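Local coordinates for PixA inclusion body protein (Burkholderia cenocepacia, PDB 4LZK) that is of unknown function but belongs to the PixA family, named for proteins of intracellular inclusion bodies, at residues K15-T28 with L76-L89. Numbering follows the deposited sequence.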
ATOM      1  N   LYS C  15     -22.219  16.614 -11.059  1.00 33.39           N
ATOM      2  CA  LYS C  15     -22.036  15.206 -10.729  1.00 29.58           C
ATOM      3  C   LYS C  15     -22.789  14.374 -11.729  1.00 32.40           C
ATOM      4  O   LYS C  15     -23.933  14.643 -12.009  1.00 32.75           O
ATOM      5  CB  LYS C  15     -22.567  14.944  -9.341  1.00 29.60           C
ATOM      6  CG  LYS C  15     -22.540  13.479  -8.956  1.00 32.01           C
ATOM      7  CD  LYS C  15     -23.214  13.276  -7.602  1.00 32.51           C
ATOM      8  CE  LYS C  15     -23.025  11.858  -7.096  1.00 30.95           C
ATOM      9  NZ  LYS C  15     -23.940  11.590  -5.964  1.00 29.73           N
ATOM     10  N   ALA C  16     -22.159  13.358 -12.291  1.00 27.60           N
ATOM     11  CA  ALA C  16     -22.809  12.563 -13.290  1.00 29.81           C
ATOM     12  C   ALA C  16     -22.387  11.141 -13.038  1.00 29.78           C
ATOM     13  O   ALA C  16     -21.336  10.891 -12.440  1.00 29.56           O
ATOM     14  CB  ALA C  16     -22.355  12.998 -14.670  1.00 32.14           C
ATOM     15  N   ALA C  17     -23.166  10.213 -13.528  1.00 24.65           N
ATOM     16  CA  ALA C  17     -22.858   8.820 -13.363  1.00 22.66           C
ATOM     17  C   ALA C  17     -21.566   8.510 -14.117  1.00 25.39           C
ATOM     18  O   ALA C  17     -21.463   8.838 -15.295  1.00 24.13           O
ATOM     19  CB  ALA C  17     -24.020   7.985 -13.869  1.00 21.51           C
ATOM     20  N   GLN C  18     -20.572   7.925 -13.422  1.00 23.06           N
ATOM     21  CA  GLN C  18     -19.308   7.483 -14.061  1.00 22.85           C
ATOM     22  C   GLN C  18     -19.461   6.067 -14.654  1.00 23.01           C
ATOM     23  O   GLN C  18     -20.428   5.338 -14.359  1.00 22.00           O
ATOM     24  CB  GLN C  18     -18.177   7.527 -13.018  1.00 24.88           C
ATOM     25  CG  GLN C  18     -17.977   8.867 -12.315  1.00 29.45           C
ATOM     26  CD  GLN C  18     -17.548   9.971 -13.287  1.00 29.31           C
ATOM     27  OE1 GLN C  18     -16.643   9.794 -14.046  1.00 32.28           O
ATOM     28  NE2 GLN C  18     -18.233  11.090 -13.266  1.00 33.08           N
ATOM     29  N   SER C  19     -18.586   5.714 -15.588  1.00 22.84           N
ATOM     30  CA  SER C  19     -18.473   4.368 -16.143  1.00 22.24           C
ATOM     31  C   SER C  19     -17.064   3.855 -15.851  1.00 20.59           C
ATOM     32  O   SER C  19     -16.112   4.348 -16.413  1.00 23.34           O
ATOM     33  CB  SER C  19     -18.628   4.393 -17.623  1.00 25.97           C
ATOM     34  OG  SER C  19     -19.812   5.064 -17.904  1.00 35.44           O
ATOM     35  N   ILE C  20     -16.972   2.898 -14.952  1.00 16.79           N
ATOM     36  CA  ILE C  20     -15.736   2.428 -14.403  1.00 15.61           C
ATOM     37  C   ILE C  20     -15.404   1.087 -15.062  1.00 16.20           C
ATOM     38  O   ILE C  20     -16.215   0.230 -15.170  1.00 14.33           O
ATOM     39  CB  ILE C  20     -15.932   2.175 -12.922  1.00 15.65           C
ATOM     40  CG1 ILE C  20     -16.378   3.482 -12.260  1.00 19.68           C
ATOM     41  CG2 ILE C  20     -14.621   1.695 -12.337  1.00 15.70           C
ATOM     42  CD1 ILE C  20     -17.030   3.182 -10.908  1.00 23.02           C
ATOM     43  N   GLN C  21     -14.216   0.970 -15.579  1.00 15.29           N
ATOM     44  CA  GLN C  21     -13.785  -0.275 -16.103  1.00 16.02           C
ATOM     45  C   GLN C  21     -12.979  -1.031 -15.070  1.00 13.79           C
ATOM     46  O   GLN C  21     -12.049  -0.481 -14.441  1.00 12.08           O
ATOM     47  CB  GLN C  21     -12.897  -0.003 -17.336  1.00 18.42           C
ATOM     48  CG  GLN C  21     -13.513   0.757 -18.504  1.00 21.72           C
ATOM     49  CD  GLN C  21     -12.394   1.358 -19.387  1.00 27.64           C
ATOM     50  OE1 GLN C  21     -11.593   2.218 -18.922  1.00 34.13           O
ATOM     51  NE2 GLN C  21     -12.357   0.968 -20.612  1.00 26.83           N
ATOM     52  N   ILE C  22     -13.250  -2.340 -14.948  1.00 12.52           N
ATOM     53  CA  ILE C  22     -12.584  -3.092 -13.959  1.00 12.30           C
ATOM     54  C   ILE C  22     -11.920  -4.277 -14.664  1.00 11.10           C
ATOM     55  O   ILE C  22     -12.572  -4.886 -15.448  1.00 10.67           O
ATOM     56  CB  ILE C  22     -13.538  -3.603 -12.819  1.00 12.21           C
ATOM     57  CG1 ILE C  22     -14.262  -2.474 -12.074  1.00 15.07           C
ATOM     58  CG2 ILE C  22     -12.783  -4.497 -11.866  1.00 12.64           C
ATOM     59  CD1 ILE C  22     -15.410  -3.021 -11.214  1.00 16.21           C
ATOM     60  N   LEU C  23     -10.647  -4.568 -14.362  1.00 10.97           N
ATOM     61  CA  LEU C  23      -9.931  -5.706 -14.905  1.00 11.02           C
ATOM     62  C   LEU C  23      -9.463  -6.622 -13.796  1.00 11.23           C
ATOM     63  O   LEU C  23      -8.676  -6.229 -12.872  1.00 11.04           O
ATOM     64  CB  LEU C  23      -8.778  -5.267 -15.838  1.00 11.18           C
ATOM     65  CG  LEU C  23      -8.110  -6.398 -16.638  1.00 10.87           C
ATOM     66  CD1 LEU C  23      -9.089  -6.969 -17.663  1.00 12.35           C
ATOM     67  CD2 LEU C  23      -6.836  -5.864 -17.268  1.00 12.07           C
ATOM     68  N   ALA C  24      -9.859  -7.879 -13.876  1.00 11.16           N
ATOM     69  CA  ALA C  24      -9.333  -8.871 -12.994  1.00 11.88           C
ATOM     70  C   ALA C  24      -8.238  -9.613 -13.730  1.00 11.58           C
ATOM     71  O   ALA C  24      -8.459 -10.083 -14.803  1.00 11.09           O
ATOM     72  CB  ALA C  24     -10.403  -9.869 -12.452  1.00 11.06           C
ATOM     73  N   VAL C  25      -7.065  -9.657 -13.103  1.00 12.99           N
ATOM     74  CA  VAL C  25      -5.883 -10.312 -13.656  1.00 14.36           C
ATOM     75  C   VAL C  25      -5.504 -11.498 -12.784  1.00 15.01           C
ATOM     76  O   VAL C  25      -5.097 -11.312 -11.655  1.00 13.81           O
ATOM     77  CB  VAL C  25      -4.721  -9.328 -13.794  1.00 15.75           C
ATOM     78  CG1 VAL C  25      -3.433 -10.031 -14.316  1.00 18.48           C
ATOM     79  CG2 VAL C  25      -5.150  -8.161 -14.689  1.00 17.41           C
ATOM     80  N   ILE C  26      -5.581 -12.702 -13.310  1.00 14.75           N
ATOM     81  CA  ILE C  26      -5.538 -13.900 -12.501  1.00 14.78           C
ATOM     82  C   ILE C  26      -4.218 -14.601 -12.735  1.00 14.86           C
ATOM     83  O   ILE C  26      -3.778 -14.715 -13.909  1.00 13.62           O
ATOM     84  CB  ILE C  26      -6.699 -14.842 -12.905  1.00 16.62           C
ATOM     85  CG1 ILE C  26      -8.009 -14.145 -12.546  1.00 19.32           C
ATOM     86  CG2 ILE C  26      -6.586 -16.230 -12.228  1.00 15.83           C
ATOM     87  CD1 ILE C  26      -9.104 -14.310 -13.486  1.00 21.46           C
ATOM     88  N   ASP C  27      -3.540 -14.972 -11.655  1.00 13.94           N
ATOM     89  CA  ASP C  27      -2.256 -15.729 -11.702  1.00 14.66           C
ATOM     90  C   ASP C  27      -2.591 -17.245 -11.915  1.00 15.72           C
ATOM     91  O   ASP C  27      -2.758 -18.030 -10.972  1.00 14.68           O
ATOM     92  CB  ASP C  27      -1.433 -15.484 -10.463  1.00 17.13           C
ATOM     93  CG  ASP C  27       0.008 -16.116 -10.515  1.00 18.50           C
ATOM     94  OD1 ASP C  27       0.300 -16.934 -11.388  1.00 19.76           O
ATOM     95  OD2 ASP C  27       0.822 -15.762  -9.647  1.00 23.79           O
ATOM     96  N   THR C  28      -2.762 -17.607 -13.167  1.00 15.94           N
ATOM     97  CA  THR C  28      -3.222 -18.916 -13.518  1.00 16.80           C
ATOM     98  C   THR C  28      -2.196 -19.973 -13.132  1.00 16.85           C
ATOM     99  O   THR C  28      -2.554 -21.061 -12.761  1.00 22.77           O
ATOM    100  CB  THR C  28      -3.661 -19.017 -15.005  1.00 17.49           C
ATOM    101  OG1 THR C  28      -2.601 -18.586 -15.877  1.00 17.42           O
ATOM    102  CG2 THR C  28      -4.916 -18.226 -15.213  1.00 18.31           C
ATOM    103  N   LEU C  76     -17.670   3.376  -4.668  1.00 16.40           N
ATOM    104  CA  LEU C  76     -18.094   4.249  -5.735  1.00 16.88           C
ATOM    105  C   LEU C  76     -19.470   4.938  -5.428  1.00 16.59           C
ATOM    106  O   LEU C  76     -19.961   4.840  -4.325  1.00 15.88           O
ATOM    107  CB  LEU C  76     -18.081   3.487  -7.057  1.00 17.68           C
ATOM    108  CG  LEU C  76     -19.249   2.555  -7.450  1.00 21.61           C
ATOM    109  CD1 LEU C  76     -18.845   1.547  -8.550  1.00 24.42           C
ATOM    110  CD2 LEU C  76     -19.899   1.820  -6.356  1.00 23.42           C
ATOM    111  N   ASN C  77     -20.004   5.658  -6.381  1.00 18.82           N
ATOM    112  CA  ASN C  77     -21.273   6.382  -6.213  1.00 18.41           C
ATOM    113  C   ASN C  77     -22.472   5.577  -6.714  1.00 19.02           C
ATOM    114  O   ASN C  77     -22.394   4.986  -7.795  1.00 13.27           O
ATOM    115  CB  ASN C  77     -21.234   7.756  -6.903  1.00 20.78           C
ATOM    116  CG  ASN C  77     -19.933   8.495  -6.674  1.00 22.64           C
ATOM    117  OD1 ASN C  77     -19.820   9.257  -5.694  1.00 25.22           O
ATOM    118  ND2 ASN C  77     -18.914   8.276  -7.597  1.00 22.45           N
ATOM    119  N   VAL C  78     -23.568   5.522  -5.939  1.00 16.20           N
ATOM    120  CA  VAL C  78     -24.808   5.060  -6.537  1.00 17.42           C
ATOM    121  C   VAL C  78     -25.028   5.759  -7.891  1.00 15.35           C
ATOM    122  O   VAL C  78     -24.932   6.984  -7.999  1.00 15.77           O
ATOM    123  CB  VAL C  78     -26.000   5.332  -5.599  1.00 18.07           C
ATOM    124  CG1 VAL C  78     -27.326   5.046  -6.291  1.00 18.79           C
ATOM    125  CG2 VAL C  78     -25.827   4.569  -4.353  1.00 16.54           C
ATOM    126  N   GLY C  79     -25.380   5.030  -8.913  1.00 13.84           N
ATOM    127  CA  GLY C  79     -25.438   5.576 -10.243  1.00 13.49           C
ATOM    128  C   GLY C  79     -24.316   5.143 -11.184  1.00 13.98           C
ATOM    129  O   GLY C  79     -24.524   5.072 -12.375  1.00 12.05           O
ATOM    130  N   ASP C  80     -23.118   4.881 -10.647  1.00 14.75           N
ATOM    131  CA  ASP C  80     -21.957   4.545 -11.442  1.00 14.62           C
ATOM    132  C   ASP C  80     -22.176   3.186 -12.081  1.00 17.02           C
ATOM    133  O   ASP C  80     -22.646   2.238 -11.424  1.00 16.12           O
ATOM    134  CB  ASP C  80     -20.689   4.532 -10.586  1.00 14.83           C
ATOM    135  CG  ASP C  80     -20.276   5.986 -10.096  1.00 18.02           C
ATOM    136  OD1 ASP C  80     -20.957   6.979 -10.554  1.00 20.15           O
ATOM    137  OD2 ASP C  80     -19.337   6.107  -9.240  1.00 17.33           O
ATOM    138  N   LYS C  81     -21.828   3.118 -13.365  1.00 18.17           N
ATOM    139  CA  LYS C  81     -21.796   1.898 -14.108  1.00 18.76           C
ATOM    140  C   LYS C  81     -20.446   1.179 -13.931  1.00 15.32           C
ATOM    141  O   LYS C  81     -19.424   1.826 -13.741  1.00 13.92           O
ATOM    142  CB  LYS C  81     -21.985   2.213 -15.593  1.00 23.22           C
ATOM    143  CG  LYS C  81     -23.199   3.130 -15.785  1.00 34.03           C
ATOM    144  CD  LYS C  81     -23.787   3.135 -17.203  1.00 40.03           C
ATOM    145  CE  LYS C  81     -23.301   4.317 -18.076  1.00 45.64           C
ATOM    146  NZ  LYS C  81     -23.495   4.015 -19.534  1.00 48.66           N
ATOM    147  N   VAL C  82     -20.446  -0.146 -13.988  1.00 14.73           N
ATOM    148  CA  VAL C  82     -19.156  -0.887 -13.891  1.00 15.24           C
ATOM    149  C   VAL C  82     -19.111  -1.904 -15.018  1.00 13.33           C
ATOM    150  O   VAL C  82     -20.178  -2.256 -15.562  1.00 11.96           O
ATOM    151  CB  VAL C  82     -18.916  -1.560 -12.562  1.00 15.94           C
ATOM    152  CG1 VAL C  82     -18.800  -0.547 -11.439  1.00 17.11           C
ATOM    153  CG2 VAL C  82     -20.010  -2.597 -12.265  1.00 18.32           C
ATOM    154  N   SER C  83     -17.924  -2.220 -15.486  1.00 12.57           N
ATOM    155  CA  SER C  83     -17.784  -3.182 -16.565  1.00 13.41           C
ATOM    156  C   SER C  83     -16.560  -3.985 -16.201  1.00 13.95           C
ATOM    157  O   SER C  83     -15.470  -3.411 -16.053  1.00 12.18           O
ATOM    158  CB  SER C  83     -17.604  -2.494 -17.915  1.00 15.11           C
ATOM    159  OG  SER C  83     -17.394  -3.509 -18.951  1.00 15.65           O
ATOM    160  N   LEU C  84     -16.755  -5.303 -16.033  1.00 12.87           N
ATOM    161  CA  LEU C  84     -15.770  -6.205 -15.475  1.00 12.43           C
ATOM    162  C   LEU C  84     -15.306  -7.171 -16.566  1.00 11.63           C
ATOM    163  O   LEU C  84     -16.145  -7.769 -17.260  1.00 12.19           O
ATOM    164  CB  LEU C  84     -16.311  -6.995 -14.286  1.00 13.06           C
ATOM    165  CG  LEU C  84     -15.448  -8.121 -13.755  1.00 15.57           C
ATOM    166  CD1 LEU C  84     -14.192  -7.513 -13.048  1.00 16.79           C
ATOM    167  CD2 LEU C  84     -16.192  -9.020 -12.804  1.00 16.81           C
HETATM  168  N   MSE C  85     -14.001  -7.303 -16.679  1.00 10.84           N
HETATM  169  CA  MSE C  85     -13.351  -8.291 -17.565  1.00 12.39           C
HETATM  170  C   MSE C  85     -12.280  -9.002 -16.837  1.00 12.38           C
HETATM  171  O   MSE C  85     -11.797  -8.516 -15.820  1.00 12.66           O
HETATM  172  CB  MSE C  85     -12.763  -7.602 -18.821  1.00 12.83           C
HETATM  173  CG  MSE C  85     -13.764  -6.752 -19.516  1.00 15.73           C
HETATM  174 SE   MSE C  85     -13.120  -5.937 -21.209  0.66 18.82          SE
HETATM  175  CE  MSE C  85     -12.909  -7.597 -22.207  1.00 15.51           C
ATOM    176  N   GLY C  86     -11.878 -10.196 -17.351  1.00 12.66           N
ATOM    177  CA  GLY C  86     -10.871 -10.995 -16.680  1.00 11.55           C
ATOM    178  C   GLY C  86      -9.836 -11.490 -17.678  1.00 12.29           C
ATOM    179  O   GLY C  86     -10.154 -11.782 -18.829  1.00 12.13           O
ATOM    180  N   THR C  87      -8.617 -11.634 -17.236  1.00 11.49           N
ATOM    181  CA  THR C  87      -7.600 -12.146 -18.098  1.00 14.73           C
ATOM    182  C   THR C  87      -6.460 -12.701 -17.281  1.00 14.99           C
ATOM    183  O   THR C  87      -6.404 -12.505 -16.067  1.00 14.51           O
ATOM    184  CB  THR C  87      -7.072 -11.021 -19.014  1.00 15.87           C
ATOM    185  OG1 THR C  87      -6.293 -11.595 -20.094  1.00 15.80           O
ATOM    186  CG2 THR C  87      -6.214  -9.946 -18.236  1.00 15.07           C
ATOM    187  N   SER C  88      -5.490 -13.356 -17.920  1.00 15.53           N
ATOM    188  CA  SER C  88      -4.387 -13.888 -17.134  1.00 14.66           C
ATOM    189  C   SER C  88      -3.243 -12.902 -17.128  1.00 14.02           C
ATOM    190  O   SER C  88      -3.308 -11.808 -17.792  1.00 12.97           O
ATOM    191  CB  SER C  88      -4.022 -15.255 -17.761  1.00 14.48           C
ATOM    192  OG  SER C  88      -3.261 -14.964 -18.933  1.00 14.62           O
ATOM    193  N   LEU C  89      -2.173 -13.278 -16.459  1.00 14.45           N
ATOM    194  CA  LEU C  89      -0.959 -12.493 -16.411  1.00 14.34           C
ATOM    195  C   LEU C  89      -0.277 -12.428 -17.775  1.00 14.47           C
ATOM    196  O   LEU C  89       0.492 -11.491 -18.034  1.00 14.39           O
ATOM    197  CB  LEU C  89       0.020 -12.995 -15.342  1.00 13.96           C
ATOM    198  CG  LEU C  89      -0.319 -12.565 -13.900  1.00 15.35           C
ATOM    199  CD1 LEU C  89       0.384 -13.458 -12.870  1.00 16.82           C
ATOM    200  CD2 LEU C  89       0.099 -11.061 -13.773  1.00 14.01           C
TER
HETATM  201  O   HOH W   1     -24.541   8.823  -5.754  1.00 38.53           O
HETATM  202  O   HOH W   2     -20.971   9.515  -9.736  1.00 36.24           O
HETATM  203  O   HOH W   3      -1.305 -16.184 -15.646  1.00 24.02           O
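Leu76 meets Ile20 methyl to methyl, CD1 to CD1 at 3.4 Å, closer than two methyl groups normally sit, where strand 72-76, which pairs with strand 172-186 in another sheet, gives way to the type II turn Asn77–Asp80. Asp80 closes that turn and ties it to residues 15-28. Its OD2 takes both the backbone N and, through the syn lone pair, ND2 of Asn77 (2.8 Å), whereas OD1 receives Gln18 N at 3.0 Å from above the carboxylate plane. Beyond it, strand 81-88 runs parallel to strand 19-26, the axes of the two strand segments 25° apart. The bonding starts with Lys81 N to Gln18 O (2.8 Å), and Ile20, Ile22, Ala24 and Ile26 each use N and O to bridge two residues of the partner; the bonds from Ser83 N to Ile20 O and from Leu89 N to Ile26 O are weak. Val82 and Leu84 pack against Ile20 and Ile22 on one face, Leu84 CD1 reaching Ile22 CG2 at 3.5 Å because its CG is anti to the backbone N (chi1 171°). On the other face Met85 CB touches Leu23 CD1, and Thr87 lies alongside Val25. Finally, Leu89 sets CD2 against Val25 CG1 (3.7 Å) and CD1 against Asp27, while water 3 accepts from its N and donates to Thr28 OG1, which also hydrogen-bonds Asp95. The backbone ladder thus joins two neighbouring inner strands of a mixed β-sheet, and the twice-gripped OD2 together with OD1 probably holds the Asp80 carboxylate in a fixed orientation at the ladder's start.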